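PDB 3U24: putative Lipoprotein from Shewanella oneidensis, which is of unknown function but binds zinc and calcium ions and belongs to the DUF885 family, probably related to metallopeptidases. Local coordinates for residues W37-T42 / R64-A69; E57-A62 / Y156-G161; S119-A124 / R160-Q165. One frame throughout, in Å; residues are numbered along the deposited sequence.

Interaction 1: W37-T42 / R64-A69; sequences WQLSPT and RVKTLA. With EDO (1,2-ethanediol), chain X; ACY (acetic acid), chain N.
Leu39 carries CG trans to its backbone N (chi1 169°), and Lys66 does the same (chi1 -176°), which sends the two side chains out of their helices to slide past each other in opposite directions. The lysine chain is extended beyond CG, and its methylenes lie along one leucine methyl: Leu39 CD1 is 3.8 Å from Lys66 CG and 4.0 Å from Lys66 CD. That methyl also meets Thr67, whose side chain crosses the leucine's at about a right angle, with Leu39 CD1 3.9 Å from Thr67 OG1. The hydroxyl is already engaged, being hydrogen-bonded to Gly63 O one turn back in its own helix, so its contact with the leucine is plain packing. Lys66 NZ finishes 4.4 Å from Gln38 O, beyond bonding distance, which makes the aliphatic part of the lysine the part that matters here. Of the 166 Å² buried, Leu39 supplies half. Met104 of helix 88-111 touches both Leu39 and Thr67, extending the apolar patch. Away from the leucine, Arg64 NE donates to O of bound acetic acid, probably from the crystallisation liquor, at 3.3 Å and near the guanidinium plane. Ser40, the first residue past helix 25-39, caps helix 41-47 through OG to Trp43 N. The arrangement is that of a helix C-terminus packed by one leucine against the flank of helix 61-79, a surface helix-helix junction in a mainly helical fold.

Interaction 2: E57-A62 / Y156-G161; sequences EIPDEA and YAAARG. With ZN (zinc ion), chain K.
A single methyl group carries this contact: Ala158 CB, pointing from its helix toward the loop, is touched by three consecutive residues, Ile58, Pro59 and Asp60. Its closest partner is the branch methyl of the isoleucine, with Ile58 CG2 3.6 Å from Ala158 CB; that branch lies trans to the backbone N of Ile58, while CG1 lies beside that nitrogen. The proline meets the methyl with its ring carbon CD, 4.0 Å from Ala158 CB, and with its carbonyl, Pro59 O, 3.8 Å from the same atom. Asp60 adds only its CB. The small side chain permits a close approach of the backbones, the CA atoms of Asp60 and Ala158 being 5.3 Å apart. The loop bends sharply there because Pro59 is the centre of an inverse gamma turn, closed by a weak bond from Asp60 N to Ile58 O. Asp60 then holds CG between its backbone N and carbonyl carbon (chi1 58°), a setting from which OD1 caps Gly63 N; a bound calcium ion lies about 3 Å from its side chain. One residue on, Glu61 reaches outward on an extended chain and binds a zinc ion through OE1 at 2.5 Å, with a water as further ligand at 2.6 Å from the metal. The whole is an inverse gamma turn leading into an aspartate N-cap at the start of helix 61-79, seated on an alanine of helix 152-162.

Interaction 3: S119-A124 / R160-Q165; sequences SSYNVA and RGNISQ. With EDO (1,2-ethanediol), chain S; EDO (1,2-ethanediol), chain P.
The polar part of the contact is one hydrogen bond: Asn162 ND2 donates to Tyr121 OH at 3.1 Å, with an N-H...O angle of 155°. The hydroxyl lies close to the amide plane of Asn162, yet the side chains cross at about a right angle and the ring and amide planes are turned 56° apart. The same phenol oxygen is hydrogen-bonded to Trp114 O, giving it two polar partners in a buried position. Asn162 ND2 also makes a weak bond to Pro59 O, and OD1 of the same amide a weak one to Arg64 NH1. A phenylalanine in place of Tyr121 would probably leave Trp114 O without its hydroxyl mate and the Asn162 amide freer to turn.

The apolar part belongs to Ile163, which slides past the ring in the opposite direction. Ile163 CG1, trans to the carbonyl carbon (chi1 -68°), lies 4.0 Å from Tyr121 CE2, and Ile163 CD1 is 4.2 Å from Tyr121 CD2.

Within the loop, Asn122 OD1 accepts from Ala124 N at 2.9 Å, the donor standing above the carbonyl plane, a capping bond in the turn that leads into helix 124-131. An ethanediol, probably from the crystallisation liquor, donates to Asn122 O.

The tyrosine ring also rests on Tyr155 and Ala159 of helix 152-162, Ile163 reaches Trp223 of helix 200-234, and Asn122 packs on Asn178 of helix 168-179. The loop between helices 113-116 and 124-131 thus runs across the end of helix 152-162 among these helices.

In the fold
From the N terminus, interaction 1 closes first, bringing helix 61-79 back against the end of helix 25-39 across a 21-residue connection that includes most of helix 41-47. Interaction 2 starts inside that connection, at residues 57-62, and reaches forward across 93 residues to helix 152-162, so the two cross. Interaction 3 opens later, at 119-124, in series with interaction 1, and closes 35 residues, both spans largely helical, on the same helix as interaction 2, sharing Arg160 and Gly161 with it. Direct links join the three: Thr42 OG1 and Ser40 OG with Glu57, weakly Arg64 with Asn162, and Tyr156 OH with Val123 N. Together they tie the N-terminal helices to helix 152-162 on one side of the chain's centre.

Interaction 1: W37-T42 / R64-A69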
ATOM      1  N   TRP A  37     -21.252   5.140  -4.453  1.00 22.22           N
ATOM      2  CA  TRP A  37     -21.092   4.764  -5.840  1.00 23.24           C
ATOM      3  C   TRP A  37     -21.869   5.619  -6.832  1.00 25.17           C
ATOM      4  O   TRP A  37     -21.423   5.799  -7.980  1.00 25.54           O
ATOM      5  CB  TRP A  37     -21.450   3.318  -6.049  1.00 22.62           C
ATOM      6  CG  TRP A  37     -20.607   2.293  -5.338  1.00 21.77           C
ATOM      7  CD1 TRP A  37     -20.968   0.988  -5.105  1.00 21.54           C
ATOM      8  CD2 TRP A  37     -19.261   2.429  -4.768  1.00 20.76           C
ATOM      9  NE1 TRP A  37     -19.967   0.322  -4.478  1.00 21.86           N
ATOM     10  CE2 TRP A  37     -18.920   1.125  -4.242  1.00 20.99           C
ATOM     11  CE3 TRP A  37     -18.329   3.457  -4.663  1.00 21.16           C
ATOM     12  CZ2 TRP A  37     -17.720   0.875  -3.603  1.00 20.65           C
ATOM     13  CZ3 TRP A  37     -17.099   3.192  -4.025  1.00 20.97           C
ATOM     14  CH2 TRP A  37     -16.809   1.930  -3.508  1.00 20.38           C
ATOM     15  N   GLN A  38     -22.988   6.163  -6.401  1.00 26.59           N
ATOM     16  CA  GLN A  38     -23.759   7.128  -7.182  1.00 29.98           C
ATOM     17  C   GLN A  38     -23.011   8.446  -7.317  1.00 29.24           C
ATOM     18  O   GLN A  38     -23.090   9.068  -8.346  1.00 27.36           O
ATOM     19  CB  GLN A  38     -25.130   7.341  -6.520  1.00 35.91           C
ATOM     20  CG  GLN A  38     -25.981   8.485  -7.049  1.00 44.09           C
ATOM     21  CD  GLN A  38     -27.406   8.472  -6.441  1.00 55.05           C
ATOM     22  OE1 GLN A  38     -27.678   9.143  -5.423  1.00 62.78           O
ATOM     23  NE2 GLN A  38     -28.309   7.667  -7.037  1.00 61.19           N
ATOM     24  N   LEU A  39     -22.300   8.868  -6.267  1.00 27.79           N
ATOM     25  CA  LEU A  39     -21.455  10.057  -6.311  1.00 26.68           C
ATOM     26  C   LEU A  39     -20.226   9.839  -7.161  1.00 26.56           C
ATOM     27  O   LEU A  39     -19.802  10.741  -7.876  1.00 27.18           O
ATOM     28  CB  LEU A  39     -20.992  10.452  -4.908  1.00 26.38           C
ATOM     29  CG  LEU A  39     -19.902  11.513  -4.801  1.00 26.48           C
ATOM     30  CD1 LEU A  39     -20.485  12.889  -5.092  1.00 26.42           C
ATOM     31  CD2 LEU A  39     -19.234  11.453  -3.444  1.00 26.12           C
ATOM     32  N   SER A  40     -19.627   8.659  -7.064  1.00 25.74           N
ATOM     33  CA  SER A  40     -18.383   8.372  -7.789  1.00 23.85           C
ATOM     34  C   SER A  40     -18.393   6.992  -8.443  1.00 23.57           C
ATOM     35  O   SER A  40     -17.905   5.990  -7.917  1.00 22.82           O
ATOM     36  CB  SER A  40     -17.232   8.480  -6.824  1.00 24.05           C
ATOM     37  OG  SER A  40     -16.068   8.087  -7.479  1.00 25.61           O
ATOM     38  N   PRO A  41     -18.982   6.901  -9.608  1.00 23.53           N
ATOM     39  CA  PRO A  41     -18.963   5.572 -10.209  1.00 23.79           C
ATOM     40  C   PRO A  41     -17.582   5.071 -10.618  1.00 22.85           C
ATOM     41  O   PRO A  41     -17.418   3.874 -10.804  1.00 23.22           O
ATOM     42  CB  PRO A  41     -19.915   5.705 -11.424  1.00 24.29           C
ATOM     43  CG  PRO A  41     -20.112   7.187 -11.605  1.00 24.54           C
ATOM     44  CD  PRO A  41     -19.959   7.786 -10.233  1.00 24.48           C
ATOM     45  N   THR A  42     -16.597   5.941 -10.764  1.00 22.64           N
ATOM     46  CA  THR A  42     -15.224   5.474 -11.017  1.00 23.07           C
ATOM     47  C   THR A  42     -14.626   4.759  -9.785  1.00 23.51           C
ATOM     48  O   THR A  42     -14.006   3.683  -9.890  1.00 23.26           O
ATOM     49  CB  THR A  42     -14.340   6.625 -11.486  1.00 23.48           C
ATOM     50  OG1 THR A  42     -14.906   7.122 -12.699  1.00 25.17           O
ATOM     51  CG2 THR A  42     -12.864   6.189 -11.720  1.00 24.36           C
ATOM     52  N   ARG A  64     -16.685  19.085  -6.396  1.00 25.04           N
ATOM     53  CA  ARG A  64     -16.304  19.301  -5.010  1.00 25.76           C
ATOM     54  C   ARG A  64     -17.513  19.678  -4.130  1.00 26.39           C
ATOM     55  O   ARG A  64     -17.713  19.071  -3.076  1.00 26.21           O
ATOM     56  CB  ARG A  64     -15.233  20.384  -4.915  1.00 26.00           C
ATOM     57  CG  ARG A  64     -13.954  19.950  -5.616  1.00 26.48           C
ATOM     58  CD  ARG A  64     -12.729  20.756  -5.269  1.00 26.24           C
ATOM     59  NE  ARG A  64     -12.858  22.088  -5.807  1.00 27.35           N
ATOM     60  CZ  ARG A  64     -12.633  22.469  -7.059  1.00 28.49           C
ATOM     61  NH1 ARG A  64     -12.213  21.622  -7.998  1.00 27.61           N
ATOM     62  NH2 ARG A  64     -12.846  23.754  -7.359  1.00 29.97           N
ATOM     63  N   VAL A  65     -18.317  20.645  -4.574  1.00 26.34           N
ATOM     64  CA  VAL A  65     -19.534  21.016  -3.861  1.00 27.16           C
ATOM     65  C   VAL A  65     -20.379  19.777  -3.628  1.00 28.10           C
ATOM     66  O   VAL A  65     -20.830  19.520  -2.518  1.00 28.39           O
ATOM     67  CB  VAL A  65     -20.361  22.071  -4.630  1.00 28.07           C
ATOM     68  CG1 VAL A  65     -21.824  22.133  -4.154  1.00 27.52           C
ATOM     69  CG2 VAL A  65     -19.688  23.437  -4.503  1.00 28.27           C
ATOM     70  N   LYS A  66     -20.581  18.995  -4.675  1.00 28.69           N
ATOM     71  CA  LYS A  66     -21.401  17.797  -4.561  1.00 29.73           C
ATOM     72  C   LYS A  66     -20.790  16.768  -3.591  1.00 27.97           C
ATOM     73  O   LYS A  66     -21.533  16.052  -2.909  1.00 27.55           O
ATOM     74  CB  LYS A  66     -21.569  17.167  -5.944  1.00 33.01           C
ATOM     75  CG  LYS A  66     -22.467  15.954  -6.017  1.00 36.68           C
ATOM     76  CD  LYS A  66     -22.536  15.436  -7.457  1.00 41.74           C
ATOM     77  CE  LYS A  66     -23.531  14.274  -7.594  1.00 45.30           C
ATOM     78  NZ  LYS A  66     -23.160  13.413  -8.765  1.00 49.92           N
ATOM     79  N   THR A  67     -19.460  16.661  -3.559  1.00 25.39           N
ATOM     80  CA  THR A  67     -18.798  15.759  -2.609  1.00 24.36           C
ATOM     81  C   THR A  67     -19.005  16.267  -1.200  1.00 24.05           C
ATOM     82  O   THR A  67     -19.365  15.493  -0.322  1.00 24.18           O
ATOM     83  CB  THR A  67     -17.308  15.553  -2.929  1.00 23.75           C
ATOM     84  OG1 THR A  67     -17.226  14.932  -4.210  1.00 23.12           O
ATOM     85  CG2 THR A  67     -16.598  14.667  -1.892  1.00 23.04           C
ATOM     86  N   LEU A  68     -18.867  17.564  -0.992  1.00 23.92           N
ATOM     87  CA  LEU A  68     -19.076  18.112   0.342  1.00 24.46           C
ATOM     88  C   LEU A  68     -20.536  18.000   0.804  1.00 25.35           C
ATOM     89  O   LEU A  68     -20.768  17.804   1.995  1.00 25.44           O
ATOM     90  CB  LEU A  68     -18.605  19.559   0.456  1.00 24.49           C
ATOM     91  CG  LEU A  68     -17.120  19.857   0.326  1.00 24.47           C
ATOM     92  CD1 LEU A  68     -16.909  21.381   0.234  1.00 24.74           C
ATOM     93  CD2 LEU A  68     -16.348  19.235   1.472  1.00 24.09           C
ATOM     94  N   ALA A  69     -21.508  18.122  -0.113  1.00 25.44           N
ATOM     95  CA  ALA A  69     -22.922  17.916   0.253  1.00 26.29           C
ATOM     96  C   ALA A  69     -23.151  16.430   0.642  1.00 26.24           C
ATOM     97  O   ALA A  69     -23.969  16.128   1.501  1.00 27.39           O
ATOM     98  CB  ALA A  69     -23.861  18.313  -0.908  1.00 26.65           C
TER
HETATM   99  C1  EDO X 609     -24.039   8.178 -12.103  1.00 51.10           C
HETATM  100  O1  EDO X 609     -24.121   9.449 -11.462  1.00 52.05           O
HETATM  101  C2  EDO X 609     -24.162   7.094 -11.049  1.00 51.97           C
HETATM  102  O2  EDO X 609     -25.193   6.186 -11.464  1.00 59.63           O
HETATM  103  C   ACY N 598     -15.386  24.211  -3.152  1.00 64.81           C
HETATM  104  O   ACY N 598     -14.237  23.676  -3.325  1.00 52.56           O
HETATM  105  OXT ACY N 598     -15.890  25.104  -3.880  1.00 58.86           O
HETATM  106  CH3 ACY N 598     -16.254  23.802  -2.005  1.00 60.67           C

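Interaction 2: E57-A62 / Y156-G161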
ATOM      1  N   GLU A  57     -16.633  11.381 -14.444  1.00 26.02           N
ATOM      2  CA  GLU A  57     -16.835  12.543 -13.566  1.00 27.25           C
ATOM      3  C   GLU A  57     -15.894  13.652 -13.991  1.00 25.88           C
ATOM      4  O   GLU A  57     -14.740  13.395 -14.283  1.00 26.65           O
ATOM      5  CB  GLU A  57     -16.576  12.201 -12.094  1.00 27.76           C
ATOM      6  CG  GLU A  57     -17.385  11.003 -11.589  1.00 29.69           C
ATOM      7  CD  GLU A  57     -16.577   9.686 -11.547  1.00 30.61           C
ATOM      8  OE1 GLU A  57     -15.817   9.396 -12.510  1.00 32.43           O
ATOM      9  OE2 GLU A  57     -16.704   8.937 -10.552  1.00 30.20           O
ATOM     10  N   ILE A  58     -16.405  14.867 -14.094  1.00 25.79           N
ATOM     11  CA  ILE A  58     -15.590  16.021 -14.434  1.00 25.88           C
ATOM     12  C   ILE A  58     -15.154  16.611 -13.100  1.00 26.09           C
ATOM     13  O   ILE A  58     -15.992  16.949 -12.246  1.00 26.44           O
ATOM     14  CB  ILE A  58     -16.361  17.037 -15.283  1.00 26.70           C
ATOM     15  CG1 ILE A  58     -16.741  16.407 -16.632  1.00 27.84           C
ATOM     16  CG2 ILE A  58     -15.512  18.294 -15.547  1.00 25.53           C
ATOM     17  CD1 ILE A  58     -18.013  16.960 -17.247  1.00 28.38           C
ATOM     18  N   PRO A  59     -13.846  16.695 -12.873  1.00 25.89           N
ATOM     19  CA  PRO A  59     -13.386  17.113 -11.539  1.00 25.99           C
ATOM     20  C   PRO A  59     -13.325  18.630 -11.456  1.00 25.76           C
ATOM     21  O   PRO A  59     -12.271  19.200 -11.414  1.00 26.38           O
ATOM     22  CB  PRO A  59     -12.004  16.475 -11.455  1.00 25.95           C
ATOM     23  CG  PRO A  59     -11.521  16.489 -12.880  1.00 25.83           C
ATOM     24  CD  PRO A  59     -12.725  16.444 -13.788  1.00 25.79           C
ATOM     25  N   ASP A  60     -14.476  19.268 -11.496  1.00 26.21           N
ATOM     26  CA  ASP A  60     -14.592  20.718 -11.374  1.00 26.55           C
ATOM     27  C   ASP A  60     -15.214  21.080 -10.039  1.00 26.22           C
ATOM     28  O   ASP A  60     -15.439  20.229  -9.192  1.00 24.04           O
ATOM     29  CB  ASP A  60     -15.445  21.287 -12.524  1.00 27.50           C
ATOM     30  CG  ASP A  60     -16.857  20.691 -12.581  1.00 29.13           C
ATOM     31  OD1 ASP A  60     -17.387  20.204 -11.525  1.00 29.26           O
ATOM     32  OD2 ASP A  60     -17.432  20.701 -13.704  1.00 31.30           O
ATOM     33  N   GLU A  61     -15.499  22.361  -9.858  1.00 27.38           N
ATOM     34  CA  GLU A  61     -15.996  22.856  -8.593  1.00 28.86           C
ATOM     35  C   GLU A  61     -17.361  22.290  -8.227  1.00 26.94           C
ATOM     36  O   GLU A  61     -17.616  22.032  -7.049  1.00 26.68           O
ATOM     37  CB  GLU A  61     -16.036  24.375  -8.624  1.00 32.79           C
ATOM     38  CG  GLU A  61     -16.445  24.999  -7.295  1.00 37.04           C
ATOM     39  CD  GLU A  61     -16.556  26.497  -7.410  1.00 42.69           C
ATOM     40  OE1 GLU A  61     -17.480  26.956  -8.122  1.00 48.45           O
ATOM     41  OE2 GLU A  61     -15.710  27.208  -6.815  1.00 49.58           O
ATOM     42  N   ALA A  62     -18.224  22.050  -9.204  1.00 25.31           N
ATOM     43  CA  ALA A  62     -19.512  21.412  -8.892  1.00 26.02           C
ATOM     44  C   ALA A  62     -19.287  20.020  -8.316  1.00 25.56           C
ATOM     45  O   ALA A  62     -20.021  19.593  -7.445  1.00 26.22           O
ATOM     46  CB  ALA A  62     -20.411  21.324 -10.124  1.00 26.25           C
ATOM     47  N   TYR A 156     -10.122  17.533 -18.979  1.00 19.56           N
ATOM     48  CA  TYR A 156      -8.842  18.210 -18.938  1.00 20.26           C
ATOM     49  C   TYR A 156      -8.961  19.764 -18.888  1.00 20.76           C
ATOM     50  O   TYR A 156      -8.095  20.409 -18.286  1.00 20.38           O
ATOM     51  CB  TYR A 156      -7.923  17.725 -20.074  1.00 20.54           C
ATOM     52  CG  TYR A 156      -7.401  16.292 -19.888  1.00 20.16           C
ATOM     53  CD1 TYR A 156      -6.444  16.013 -18.943  1.00 19.81           C
ATOM     54  CD2 TYR A 156      -7.868  15.240 -20.670  1.00 20.41           C
ATOM     55  CE1 TYR A 156      -5.978  14.725 -18.744  1.00 19.46           C
ATOM     56  CE2 TYR A 156      -7.398  13.936 -20.495  1.00 20.15           C
ATOM     57  CZ  TYR A 156      -6.460  13.696 -19.505  1.00 19.84           C
ATOM     58  OH  TYR A 156      -5.935  12.442 -19.318  1.00 19.96           O
ATOM     59  N   ALA A 157      -9.993  20.338 -19.515  1.00 20.56           N
ATOM     60  CA  ALA A 157     -10.331  21.769 -19.270  1.00 21.55           C
ATOM     61  C   ALA A 157     -10.544  22.044 -17.770  1.00 21.49           C
ATOM     62  O   ALA A 157     -10.046  23.050 -17.263  1.00 21.40           O
ATOM     63  CB  ALA A 157     -11.567  22.249 -20.081  1.00 21.01           C
ATOM     64  N   ALA A 158     -11.285  21.163 -17.086  1.00 21.23           N
ATOM     65  CA  ALA A 158     -11.486  21.270 -15.637  1.00 21.69           C
ATOM     66  C   ALA A 158     -10.138  21.195 -14.872  1.00 21.67           C
ATOM     67  O   ALA A 158      -9.879  21.942 -13.904  1.00 21.38           O
ATOM     68  CB  ALA A 158     -12.454  20.172 -15.128  1.00 20.76           C
ATOM     69  N   ALA A 159      -9.283  20.299 -15.332  1.00 21.47           N
ATOM     70  CA  ALA A 159      -7.982  20.117 -14.712  1.00 21.93           C
ATOM     71  C   ALA A 159      -7.224  21.441 -14.765  1.00 22.59           C
ATOM     72  O   ALA A 159      -6.726  21.899 -13.757  1.00 22.09           O
ATOM     73  CB  ALA A 159      -7.183  19.034 -15.437  1.00 22.01           C
ATOM     74  N   ARG A 160      -7.179  22.048 -15.950  1.00 22.87           N
ATOM     75  CA  ARG A 160      -6.376  23.225 -16.135  1.00 24.21           C
ATOM     76  C   ARG A 160      -6.950  24.434 -15.374  1.00 25.33           C
ATOM     77  O   ARG A 160      -6.185  25.281 -14.887  1.00 26.03           O
ATOM     78  CB  ARG A 160      -6.162  23.526 -17.619  1.00 23.92           C
ATOM     79  CG  ARG A 160      -5.389  22.420 -18.322  1.00 23.61           C
ATOM     80  CD  ARG A 160      -5.040  22.807 -19.735  1.00 24.00           C
ATOM     81  NE  ARG A 160      -6.236  22.939 -20.540  1.00 24.06           N
ATOM     82  CZ  ARG A 160      -6.767  21.961 -21.272  1.00 24.58           C
ATOM     83  NH1 ARG A 160      -6.219  20.755 -21.333  1.00 24.73           N
ATOM     84  NH2 ARG A 160      -7.865  22.180 -21.963  1.00 24.74           N
ATOM     85  N   GLY A 161      -8.270  24.475 -15.235  1.00 26.11           N
ATOM     86  CA  GLY A 161      -8.951  25.521 -14.437  1.00 26.96           C
ATOM     87  C   GLY A 161      -8.788  25.335 -12.925  1.00 26.98           C
ATOM     88  O   GLY A 161      -8.939  26.277 -12.181  1.00 28.81           O
TER
HETATM   89 ZN    ZN K   4     -17.229  29.405  -7.871  1.00 78.66          ZN
HETATM   90  O   HOH W   1     -15.113  29.505  -9.314  1.00 55.59           O

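Interaction 3: S119-A124 / R160-Q165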
ATOM      1  N   SER A 119      -0.865  15.377 -11.310  1.00 19.82           N
ATOM      2  CA  SER A 119      -0.933  13.977 -11.662  1.00 20.72           C
ATOM      3  C   SER A 119      -2.273  13.350 -11.275  1.00 21.35           C
ATOM      4  O   SER A 119      -2.609  12.276 -11.766  1.00 21.84           O
ATOM      5  CB  SER A 119       0.230  13.171 -11.087  1.00 20.72           C
ATOM      6  OG  SER A 119       0.008  12.869  -9.724  1.00 21.20           O
ATOM      7  N   SER A 120      -3.048  13.999 -10.410  1.00 21.74           N
ATOM      8  CA  SER A 120      -4.375  13.469 -10.081  1.00 22.19           C
ATOM      9  C   SER A 120      -5.413  13.608 -11.261  1.00 22.67           C
ATOM     10  O   SER A 120      -6.498  13.017 -11.212  1.00 23.41           O
ATOM     11  CB  SER A 120      -4.871  14.091  -8.765  1.00 22.94           C
ATOM     12  OG  SER A 120      -4.893  15.499  -8.809  1.00 22.28           O
ATOM     13  N   TYR A 121      -5.041  14.307 -12.342  1.00 21.90           N
ATOM     14  CA  TYR A 121      -5.868  14.417 -13.520  1.00 21.68           C
ATOM     15  C   TYR A 121      -5.329  13.563 -14.660  1.00 21.37           C
ATOM     16  O   TYR A 121      -4.361  13.913 -15.357  1.00 22.36           O
ATOM     17  CB  TYR A 121      -5.970  15.869 -13.942  1.00 22.35           C
ATOM     18  CG  TYR A 121      -6.482  16.750 -12.834  1.00 22.75           C
ATOM     19  CD1 TYR A 121      -7.832  16.876 -12.615  1.00 23.83           C
ATOM     20  CD2 TYR A 121      -5.624  17.413 -11.982  1.00 22.61           C
ATOM     21  CE1 TYR A 121      -8.320  17.656 -11.606  1.00 24.46           C
ATOM     22  CE2 TYR A 121      -6.100  18.214 -10.974  1.00 23.43           C
ATOM     23  CZ  TYR A 121      -7.457  18.350 -10.803  1.00 24.12           C
ATOM     24  OH  TYR A 121      -8.002  19.133  -9.812  1.00 25.78           O
ATOM     25  N   ASN A 122      -5.968  12.425 -14.856  1.00 20.82           N
ATOM     26  CA  ASN A 122      -5.557  11.456 -15.894  1.00 21.00           C
ATOM     27  C   ASN A 122      -6.707  10.479 -16.138  1.00 19.84           C
ATOM     28  O   ASN A 122      -7.142   9.788 -15.217  1.00 19.46           O
ATOM     29  CB  ASN A 122      -4.299  10.688 -15.440  1.00 21.10           C
ATOM     30  CG  ASN A 122      -3.680   9.814 -16.550  1.00 22.03           C
ATOM     31  OD1 ASN A 122      -4.323   9.475 -17.575  1.00 21.96           O
ATOM     32  ND2 ASN A 122      -2.400   9.441 -16.343  1.00 22.10           N
ATOM     33  N   VAL A 123      -7.216  10.436 -17.359  1.00 19.60           N
ATOM     34  CA  VAL A 123      -8.366   9.524 -17.633  1.00 19.92           C
ATOM     35  C   VAL A 123      -7.957   8.047 -17.860  1.00 20.10           C
ATOM     36  O   VAL A 123      -8.809   7.161 -17.865  1.00 20.98           O
ATOM     37  CB  VAL A 123      -9.215  10.040 -18.819  1.00 19.57           C
ATOM     38  CG1 VAL A 123      -9.657  11.472 -18.543  1.00 19.21           C
ATOM     39  CG2 VAL A 123      -8.419   9.956 -20.127  1.00 19.74           C
ATOM     40  N   ALA A 124      -6.670   7.784 -18.008  1.00 20.23           N
ATOM     41  CA  ALA A 124      -6.200   6.486 -18.530  1.00 20.96           C
ATOM     42  C   ALA A 124      -6.656   5.321 -17.641  1.00 20.98           C
ATOM     43  O   ALA A 124      -7.193   4.305 -18.143  1.00 21.68           O
ATOM     44  CB  ALA A 124      -4.664   6.492 -18.701  1.00 20.30           C
ATOM     45  N   ARG A 160      -7.179  22.048 -15.950  1.00 22.87           N
ATOM     46  CA  ARG A 160      -6.376  23.225 -16.135  1.00 24.21           C
ATOM     47  C   ARG A 160      -6.950  24.434 -15.374  1.00 25.33           C
ATOM     48  O   ARG A 160      -6.185  25.281 -14.887  1.00 26.03           O
ATOM     49  CB  ARG A 160      -6.162  23.526 -17.619  1.00 23.92           C
ATOM     50  CG  ARG A 160      -5.389  22.420 -18.322  1.00 23.61           C
ATOM     51  CD  ARG A 160      -5.040  22.807 -19.735  1.00 24.00           C
ATOM     52  NE  ARG A 160      -6.236  22.939 -20.540  1.00 24.06           N
ATOM     53  CZ  ARG A 160      -6.767  21.961 -21.272  1.00 24.58           C
ATOM     54  NH1 ARG A 160      -6.219  20.755 -21.333  1.00 24.73           N
ATOM     55  NH2 ARG A 160      -7.865  22.180 -21.963  1.00 24.74           N
ATOM     56  N   GLY A 161      -8.270  24.475 -15.235  1.00 26.11           N
ATOM     57  CA  GLY A 161      -8.951  25.521 -14.437  1.00 26.96           C
ATOM     58  C   GLY A 161      -8.788  25.335 -12.925  1.00 26.98           C
ATOM     59  O   GLY A 161      -8.939  26.277 -12.181  1.00 28.81           O
ATOM     60  N   ASN A 162      -8.479  24.133 -12.469  1.00 26.16           N
ATOM     61  CA  ASN A 162      -8.299  23.867 -11.034  1.00 26.16           C
ATOM     62  C   ASN A 162      -6.871  23.960 -10.557  1.00 24.92           C
ATOM     63  O   ASN A 162      -6.612  24.298  -9.428  1.00 25.34           O
ATOM     64  CB  ASN A 162      -8.658  22.428 -10.705  1.00 27.39           C
ATOM     65  CG  ASN A 162     -10.113  22.200 -10.549  1.00 28.37           C
ATOM     66  OD1 ASN A 162     -10.922  23.138 -10.504  1.00 29.75           O
ATOM     67  ND2 ASN A 162     -10.468  20.903 -10.386  1.00 30.65           N
ATOM     68  N   ILE A 163      -5.949  23.548 -11.391  1.00 24.11           N
ATOM     69  CA  ILE A 163      -4.561  23.480 -10.986  1.00 23.45           C
ATOM     70  C   ILE A 163      -4.076  24.882 -10.639  1.00 24.60           C
ATOM     71  O   ILE A 163      -4.347  25.819 -11.366  1.00 25.60           O
ATOM     72  CB  ILE A 163      -3.682  22.864 -12.070  1.00 22.44           C
ATOM     73  CG1 ILE A 163      -4.036  21.369 -12.220  1.00 22.35           C
ATOM     74  CG2 ILE A 163      -2.213  23.075 -11.727  1.00 22.35           C
ATOM     75  CD1 ILE A 163      -3.570  20.722 -13.500  1.00 22.40           C
ATOM     76  N   SER A 164      -3.352  25.018  -9.539  1.00 24.45           N
ATOM     77  CA  SER A 164      -2.864  26.311  -9.107  1.00 25.63           C
ATOM     78  C   SER A 164      -1.654  26.125  -8.197  1.00 25.27           C
ATOM     79  O   SER A 164      -1.743  25.384  -7.229  1.00 24.04           O
ATOM     80  CB  SER A 164      -3.986  27.022  -8.334  1.00 26.21           C
ATOM     81  OG  SER A 164      -3.479  28.179  -7.709  1.00 28.37           O
ATOM     82  N   GLN A 165      -0.554  26.802  -8.516  1.00 26.30           N
ATOM     83  CA  GLN A 165       0.720  26.660  -7.813  1.00 27.20           C
ATOM     84  C   GLN A 165       1.113  25.209  -7.651  1.00 25.05           C
ATOM     85  O   GLN A 165       1.275  24.736  -6.544  1.00 24.54           O
ATOM     86  CB  GLN A 165       0.697  27.334  -6.437  1.00 29.83           C
ATOM     87  CG  GLN A 165       0.409  28.821  -6.507  1.00 33.78           C
ATOM     88  CD  GLN A 165       1.445  29.552  -7.310  1.00 38.35           C
ATOM     89  OE1 GLN A 165       2.676  29.461  -7.039  1.00 42.22           O
ATOM     90  NE2 GLN A 165       0.980  30.259  -8.344  1.00 42.34           N
TER
HETATM   91  C1  EDO S 603      -6.547   9.272 -10.684  1.00 52.05           C
HETATM   92  O1  EDO S 603      -7.210   9.660 -11.904  1.00 53.52           O
HETATM   93  C2  EDO S 603      -5.059   9.668 -10.700  1.00 47.10           C
HETATM   94  O2  EDO S 603      -4.289   8.963 -11.687  1.00 40.58           O
HETATM   95  C1  EDO P 600      -9.779   7.787 -13.416  1.00 37.05           C
HETATM   96  O1  EDO P 600      -8.851   7.607 -14.501  1.00 32.15           O
HETATM   97  C2  EDO P 600     -10.676   9.029 -13.587  1.00 36.58           C
HETATM   98  O2  EDO P 600     -11.647   8.761 -14.598  1.00 32.92           O